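Local coordinates for SusD superfamily protein (Bacteroides thetaiotaomicron VPI-5482, PDB 3HDX) that probably binds polysaccharide at the outer membrane as a SusD homologue, serving the capture of glycans in carbohydrate metabolism, at residues H275-L281 / V353-S357; S322-Q326 / S336-I340; F88-P93 / L107-I111. One frame throughout, in Å; residues are numbered along the deposited sequence.

Overall arrangement
Interactions 1 and 2 are direct neighbours, with centres about 11 Å apart. In sequence, interaction 2 falls wholly between the two segments of interaction 1, and residues 336-340 link them: Ile340 N probably bonds to Glu277 OE2 at 2.9 Å, and Ile340 O probably accepts from Gly355 N at 2.9 Å. Interaction 3 stands apart in the N-terminal helices, its centre about 33 Å from that of interaction 1 and about 41 Å from that of interaction 2, across the centre of the chain from the latter. Interactions 1 and 2 tie loops to a short helix and a short strand, while interaction 3 packs two helices. None of them identifies a glycan site.

Interaction 1 (H275-L281 / V353-S357); sequences HLEQLTL and VFGSS
His275 and Glu277, at the start of the short helix 276-280, meet Phe354 and Ser356 in the irregular chain that runs into strand 358-361. The buried hydroxyl of Ser356 is the polar centre. His275 ND1 donates to Ser356 OG at 3.0 Å, nearly in the imidazole plane and with an N-H...O angle of 155°. Ser356 OG in turn donates to Glu277 OE1 at 2.6 Å, on the syn lone pair, and a water that accepts from Leu276 N donates to the same hydroxyl. Beside this lies an apolar layer. Glu277 CB sits over the middle of the Phe354 ring, 3.4 Å from its centroid, and a bend at chi2 (95°) swings the carboxylate back toward the serine, its plane only 16° from that of the ring. Phe354 CB covers one face of the imidazole, 4.0 Å from the centroid, while Leu281 CD1 reaches Phe354 CE1 at 4.1 Å. A leucine in place of His275 has no ring nitrogen to give Ser356 OG, which would probably be freer to turn away from Glu277. Since Glu277 OE2 also takes the N-H of Ile340, both oxygens of this buried carboxylate are satisfied, which probably offsets the cost of burying it.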
# COMPACT_ATOMS: atom_id res chain seq x y z
N HIS A 275 7.49 -9.89 -5.14
CA HIS A 275 7.74 -8.75 -6.03
C HIS A 275 6.78 -8.83 -7.21
O HIS A 275 6.57 -9.92 -7.76
CB HIS A 275 9.17 -8.84 -6.59
CG HIS A 275 10.22 -8.73 -5.53
ND1 HIS A 275 10.67 -7.52 -5.05
CD2 HIS A 275 10.78 -9.69 -4.74
CE1 HIS A 275 11.51 -7.74 -4.05
NE2 HIS A 275 11.59 -9.04 -3.84
N LEU A 276 6.22 -7.69 -7.63
CA LEU A 276 5.31 -7.68 -8.77
C LEU A 276 5.95 -8.30 -10.01
O LEU A 276 5.27 -8.97 -10.79
CB LEU A 276 4.85 -6.26 -9.14
CG LEU A 276 3.90 -6.12 -10.34
CD1 LEU A 276 2.56 -6.86 -10.06
CD2 LEU A 276 3.65 -4.66 -10.72
N GLU A 277 7.23 -8.02 -10.20
CA GLU A 277 7.99 -8.56 -11.34
C GLU A 277 7.85 -10.07 -11.53
O GLU A 277 7.93 -10.56 -12.65
CB GLU A 277 9.49 -8.24 -11.22
CG GLU A 277 9.87 -6.78 -11.27
CD GLU A 277 10.02 -6.11 -9.92
OE1 GLU A 277 9.30 -6.47 -8.97
OE2 GLU A 277 10.85 -5.21 -9.81
N GLN A 278 7.68 -10.83 -10.45
CA GLN A 278 7.44 -12.28 -10.56
C GLN A 278 6.20 -12.58 -11.43
O GLN A 278 6.20 -13.56 -12.23
CB GLN A 278 7.29 -12.91 -9.18
CG GLN A 278 8.58 -12.88 -8.38
CD GLN A 278 8.44 -13.19 -6.88
OE1 GLN A 278 7.34 -13.18 -6.32
NE2 GLN A 278 9.59 -13.44 -6.20
N LEU A 279 5.18 -11.73 -11.30
CA LEU A 279 3.96 -11.85 -12.04
C LEU A 279 3.96 -11.16 -13.40
O LEU A 279 3.29 -11.61 -14.31
CB LEU A 279 2.77 -11.30 -11.21
CG LEU A 279 2.45 -12.03 -9.90
CD1 LEU A 279 1.47 -11.20 -9.04
CD2 LEU A 279 1.93 -13.45 -10.16
N THR A 280 4.72 -10.07 -13.55
CA THR A 280 4.64 -9.25 -14.77
C THR A 280 5.76 -9.38 -15.77
O THR A 280 5.50 -9.20 -16.95
CB THR A 280 4.52 -7.76 -14.37
OG1 THR A 280 5.63 -7.38 -13.56
CG2 THR A 280 3.15 -7.48 -13.67
N LEU A 281 6.98 -9.65 -15.33
CA LEU A 281 8.09 -9.63 -16.29
C LEU A 281 8.25 -10.91 -17.09
O LEU A 281 7.95 -12.01 -16.65
CB LEU A 281 9.40 -9.22 -15.62
CG LEU A 281 9.45 -7.83 -14.94
CD1 LEU A 281 10.93 -7.39 -14.66
CD2 LEU A 281 8.69 -6.69 -15.74
N VAL A 353 15.69 -12.66 -9.89
CA VAL A 353 15.77 -12.13 -8.52
C VAL A 353 15.51 -10.63 -8.65
O VAL A 353 16.14 -9.94 -9.46
CB VAL A 353 17.13 -12.43 -7.84
CG1 VAL A 353 17.23 -11.80 -6.44
CG2 VAL A 353 17.32 -13.95 -7.73
N PHE A 354 14.57 -10.14 -7.85
CA PHE A 354 14.13 -8.77 -7.92
C PHE A 354 14.37 -8.03 -6.61
O PHE A 354 14.39 -8.64 -5.56
CB PHE A 354 12.64 -8.76 -8.26
CG PHE A 354 12.33 -9.55 -9.48
CD1 PHE A 354 12.80 -9.11 -10.71
CD2 PHE A 354 11.63 -10.78 -9.40
CE1 PHE A 354 12.57 -9.87 -11.88
CE2 PHE A 354 11.38 -11.52 -10.55
CZ PHE A 354 11.85 -11.08 -11.79
N GLY A 355 14.54 -6.71 -6.71
CA GLY A 355 14.82 -5.85 -5.56
C GLY A 355 13.81 -4.74 -5.32
O GLY A 355 14.08 -3.85 -4.53
N SER A 356 12.67 -4.76 -6.01
CA SER A 356 11.70 -3.69 -5.91
C SER A 356 11.07 -3.54 -4.53
O SER A 356 10.67 -4.53 -3.90
CB SER A 356 10.56 -3.90 -6.90
OG SER A 356 10.05 -5.21 -6.85
N SER A 357 10.98 -2.29 -4.10
CA SER A 357 10.30 -1.95 -2.86
C SER A 357 8.80 -1.95 -3.09
O SER A 357 8.31 -1.64 -4.19
CB SER A 357 10.64 -0.53 -2.40
OG SER A 357 12.00 -0.34 -2.07
O HOH W 1 7.41 -5.35 -6.24

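Interaction 2 (S322-Q326 / S336-I340); sequences SYYVQ and SKIKI
Tyr324 and Ser336 face each other just past the two-stranded ladder formed by 325-326 and 334-335, which run antiparallel. Ser336 N donates to Tyr324 O at 2.8 Å, but the bond is bent, 137° at the hydrogen, and leaves the carbonyl plane by 30°. The chains are close here: Tyr324 CA is 4.3 Å from Lys337 CA. The side chains of Tyr324 and Lys337 then run alongside one another in the same direction. Lys337 is fully extended, CG anti to its own N (chi1 178°), which lays CD over one face of the phenol, 3.9 Å from the centroid, and carries NZ to Tyr324 OH at 3.1 Å. That ammonium also forms a salt bridge with Glu427, and the tyrosine hydroxyl bonds to Arg422 O. On the other flank Ser336 OG rests against Gln326 CG at 3.4 Å. Lys339 curls back, its NZ near Ser336 O (3.0 Å), Thr241 O and two waters, more acceptors than three protons can serve; both waters lie within bonding distance of Tyr323 O. Helix 237-241 packs on Tyr323 and Lys337, Ile338 leans on helix 276-280, and Arg422 O, at the end of helix 409-423, receives the phenol.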
# COMPACT_ATOMS: atom_id res chain seq x y z
N SER A 322 7.07 1.82 -24.20
CA SER A 322 6.47 2.98 -23.59
C SER A 322 6.98 2.92 -22.15
O SER A 322 7.62 1.92 -21.75
CB SER A 322 4.96 2.87 -23.63
OG SER A 322 4.53 1.69 -22.93
N TYR A 323 6.67 3.93 -21.34
CA TYR A 323 7.17 3.92 -19.95
C TYR A 323 6.56 2.82 -19.07
O TYR A 323 7.24 2.32 -18.17
CB TYR A 323 7.07 5.28 -19.29
CG TYR A 323 8.21 6.18 -19.67
CD1 TYR A 323 9.47 6.00 -19.10
CD2 TYR A 323 8.05 7.25 -20.54
CE1 TYR A 323 10.57 6.83 -19.43
CE2 TYR A 323 9.14 8.09 -20.88
CZ TYR A 323 10.37 7.88 -20.30
OH TYR A 323 11.44 8.71 -20.64
N TYR A 324 5.33 2.41 -19.35
CA TYR A 324 4.70 1.32 -18.59
C TYR A 324 4.79 -0.06 -19.21
O TYR A 324 4.69 -1.04 -18.48
CB TYR A 324 3.22 1.62 -18.39
CG TYR A 324 2.84 2.44 -17.16
CD1 TYR A 324 3.75 3.24 -16.46
CD2 TYR A 324 1.51 2.42 -16.72
CE1 TYR A 324 3.36 3.96 -15.35
CE2 TYR A 324 1.11 3.14 -15.64
CZ TYR A 324 2.03 3.92 -14.95
OH TYR A 324 1.70 4.64 -13.83
N VAL A 325 4.91 -0.13 -20.54
CA VAL A 325 4.76 -1.39 -21.26
C VAL A 325 5.82 -1.57 -22.35
O VAL A 325 6.12 -0.65 -23.10
CB VAL A 325 3.34 -1.44 -21.90
CG1 VAL A 325 3.11 -2.75 -22.63
CG2 VAL A 325 2.24 -1.23 -20.83
N GLN A 326 6.32 -2.79 -22.47
CA GLN A 326 7.27 -3.18 -23.51
C GLN A 326 6.68 -4.30 -24.36
O GLN A 326 5.64 -4.88 -24.03
CB GLN A 326 8.60 -3.62 -22.89
CG GLN A 326 9.45 -2.45 -22.41
CD GLN A 326 10.75 -2.87 -21.81
OE1 GLN A 326 11.31 -3.92 -22.17
NE2 GLN A 326 11.29 -2.03 -20.96
N SER A 336 6.04 -3.43 -17.79
CA SER A 336 7.41 -3.24 -17.39
C SER A 336 7.65 -2.03 -16.50
O SER A 336 8.80 -1.69 -16.21
CB SER A 336 8.26 -3.13 -18.68
OG SER A 336 7.81 -2.05 -19.48
N LYS A 337 6.57 -1.39 -16.02
CA LYS A 337 6.69 -0.21 -15.16
C LYS A 337 7.69 -0.42 -14.02
O LYS A 337 8.51 0.44 -13.74
CB LYS A 337 5.32 0.13 -14.58
CG LYS A 337 5.29 1.29 -13.63
CD LYS A 337 3.94 1.41 -12.97
CE LYS A 337 3.92 2.54 -11.94
NZ LYS A 337 2.53 2.86 -11.41
N ILE A 338 7.54 -1.55 -13.33
CA ILE A 338 8.33 -1.92 -12.15
C ILE A 338 9.27 -3.03 -12.62
O ILE A 338 8.83 -4.12 -13.05
CB ILE A 338 7.42 -2.35 -10.96
CG1 ILE A 338 6.38 -1.25 -10.67
CG2 ILE A 338 8.30 -2.70 -9.75
CD1 ILE A 338 5.52 -1.45 -9.44
N LYS A 339 10.56 -2.75 -12.56
CA LYS A 339 11.61 -3.63 -13.16
C LYS A 339 12.98 -3.49 -12.46
O LYS A 339 14.01 -3.10 -13.05
CB LYS A 339 11.68 -3.36 -14.68
CG LYS A 339 11.88 -1.92 -15.08
CD LYS A 339 12.03 -1.75 -16.60
CE LYS A 339 12.13 -0.31 -16.98
NZ LYS A 339 10.88 0.43 -16.62
N ILE A 340 12.96 -3.80 -11.17
CA ILE A 340 14.15 -3.70 -10.31
C ILE A 340 14.78 -5.11 -10.30
O ILE A 340 14.46 -5.98 -9.47
CB ILE A 340 13.80 -3.19 -8.91
CG1 ILE A 340 12.95 -1.92 -8.98
CG2 ILE A 340 15.08 -2.91 -8.14
CD1 ILE A 340 13.53 -0.75 -9.82
O HOH W 2 8.88 0.15 -18.56
O HOH W 3 9.86 2.21 -18.60

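Interaction 3 (F88-P93 / L107-I111); sequences FMEKAP and LKYDI
Ile111 and Leu107, one turn apart on helix 104-129, push their tips into the end of helix 76-91 and the turn that follows it. The tight part is where methyls meet backbone. In the conformer described, one of two modelled, Ile111 CD1 lies 3.6 Å from Met89 CA, and Leu107 CD1 comes equally near the Ala92-Pro93 peptide, at 3.6 Å from Pro93 N, with Ala92 CB 3.8 Å away. Phe88 closes the buried flank. Its ring reaches across because chi1 (-173°) sets CG opposite the backbone nitrogen, and CZ touches Asp110 CB at 3.5 Å, ring and carboxylate planes 63° apart, while Ala92 CB covers one ring face. The Asp110 carboxylate is held by the hydroxyls of Tyr181, Tyr102 and Tyr182. On the partly exposed side the fit slackens: selenomethionine Met89 brings CG only to 4.1 Å from Ile111 CD1, and although the backbone of Pro93 is tightly met, its ring carbons stand off, CB at 4.1 Å from Leu107 CD2. No hydrogen bond crosses the contact. Two long helices, 76-91 and 104-129, joined through the short helix 93-98 and packed antiparallel by aliphatic and aromatic side chains, are consistent with the TPR-like helical scaffold of SusD proteins.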
# COMPACT_ATOMS: atom_id res chain seq x y z
N PHE A 88 7.80 -5.81 21.63
CA PHE A 88 8.78 -4.73 21.62
C PHE A 88 8.34 -3.63 22.60
O PHE A 88 9.14 -3.15 23.42
CB PHE A 88 8.97 -4.17 20.20
CG PHE A 88 10.08 -3.16 20.09
CD1 PHE A 88 9.94 -1.86 20.57
CD2 PHE A 88 11.31 -3.53 19.54
CE1 PHE A 88 11.00 -0.99 20.51
CE2 PHE A 88 12.34 -2.66 19.46
CZ PHE A 88 12.20 -1.40 19.97
N MSE A 89 7.07 -3.23 22.56
CA MSE A 89 6.60 -2.16 23.44
C MSE A 89 6.64 -2.55 24.91
O MSE A 89 6.82 -1.68 25.76
CB MSE A 89 5.19 -1.74 23.05
CG MSE A 89 5.15 -1.16 21.62
SE MSE A 89 3.40 -0.91 20.91
CE MSE A 89 2.86 0.55 21.93
N GLU A 90 6.46 -3.85 25.20
CA GLU A 90 6.50 -4.35 26.57
C GLU A 90 7.92 -4.43 27.12
O GLU A 90 8.14 -4.14 28.33
CB GLU A 90 5.84 -5.74 26.66
CG GLU A 90 4.34 -5.70 26.40
CD GLU A 90 3.70 -7.03 26.03
OE1 GLU A 90 4.40 -8.09 26.13
OE2 GLU A 90 2.47 -6.99 25.68
N LYS A 91 8.86 -4.83 26.25
CA LYS A 91 10.22 -5.18 26.70
C LYS A 91 11.32 -4.14 26.45
O LYS A 91 12.25 -4.04 27.25
CB LYS A 91 10.59 -6.52 26.08
CG LYS A 91 9.66 -7.66 26.50
CD LYS A 91 9.73 -7.96 27.99
CE LYS A 91 8.83 -9.16 28.36
NZ LYS A 91 9.13 -9.70 29.71
N ALA A 92 11.22 -3.38 25.39
CA ALA A 92 12.23 -2.37 25.07
C ALA A 92 12.47 -1.28 26.13
O ALA A 92 13.62 -0.82 26.26
CB ALA A 92 11.96 -1.74 23.67
N PRO A 93 11.43 -0.85 26.88
CA PRO A 93 11.68 0.22 27.88
C PRO A 93 12.78 -0.14 28.89
O PRO A 93 13.54 0.73 29.30
CB PRO A 93 10.32 0.38 28.54
CG PRO A 93 9.35 0.08 27.41
CD PRO A 93 9.97 -1.05 26.70
N LEU A 107 14.32 5.25 22.64
CA LEU A 107 13.17 4.42 22.99
C LEU A 107 11.87 4.99 22.40
O LEU A 107 11.06 4.23 21.81
CB LEU A 107 13.02 4.27 24.51
CG LEU A 107 11.79 3.49 25.02
CD1 LEU A 107 11.82 1.98 24.63
CD2 LEU A 107 11.56 3.67 26.50
N LYS A 108 11.67 6.30 22.58
CA LYS A 108 10.43 6.95 22.09
C LYS A 108 10.30 6.78 20.57
O LYS A 108 9.23 6.46 20.07
CB LYS A 108 10.37 8.44 22.48
CG LYS A 108 10.06 8.67 23.96
CD LYS A 108 10.00 10.18 24.30
CE LYS A 108 9.60 10.45 25.78
N TYR A 109 11.41 6.95 19.85
CA TYR A 109 11.40 6.76 18.40
C TYR A 109 11.03 5.31 18.02
O TYR A 109 10.22 5.07 17.12
CB TYR A 109 12.75 7.08 17.75
CG TYR A 109 13.14 8.56 17.61
CD1 TYR A 109 12.21 9.59 17.69
CD2 TYR A 109 14.45 8.88 17.26
CE1 TYR A 109 12.57 10.90 17.51
CE2 TYR A 109 14.83 10.22 17.05
CZ TYR A 109 13.89 11.21 17.18
OH TYR A 109 14.24 12.52 16.95
N ASP A 110 11.66 4.36 18.70
CA ASP A 110 11.48 2.95 18.36
C ASP A 110 10.05 2.50 18.66
O ASP A 110 9.42 1.80 17.84
CB ASP A 110 12.45 2.03 19.14
CG ASP A 110 13.92 2.25 18.82
OD1 ASP A 110 14.27 3.09 17.96
OD2 ASP A 110 14.73 1.52 19.45
N ILE A 111 9.54 2.89 19.82
CA ILE A 111 8.17 2.59 20.25
C ILE A 111 7.17 3.17 19.23
O ILE A 111 6.21 2.49 18.84
CB ILE A 111 7.85 3.16 21.67
CG1 ILE A 111 8.68 2.44 22.77
CG2 ILE A 111 6.38 3.07 21.98
CD1 ILE A 111 8.34 1.00 23.00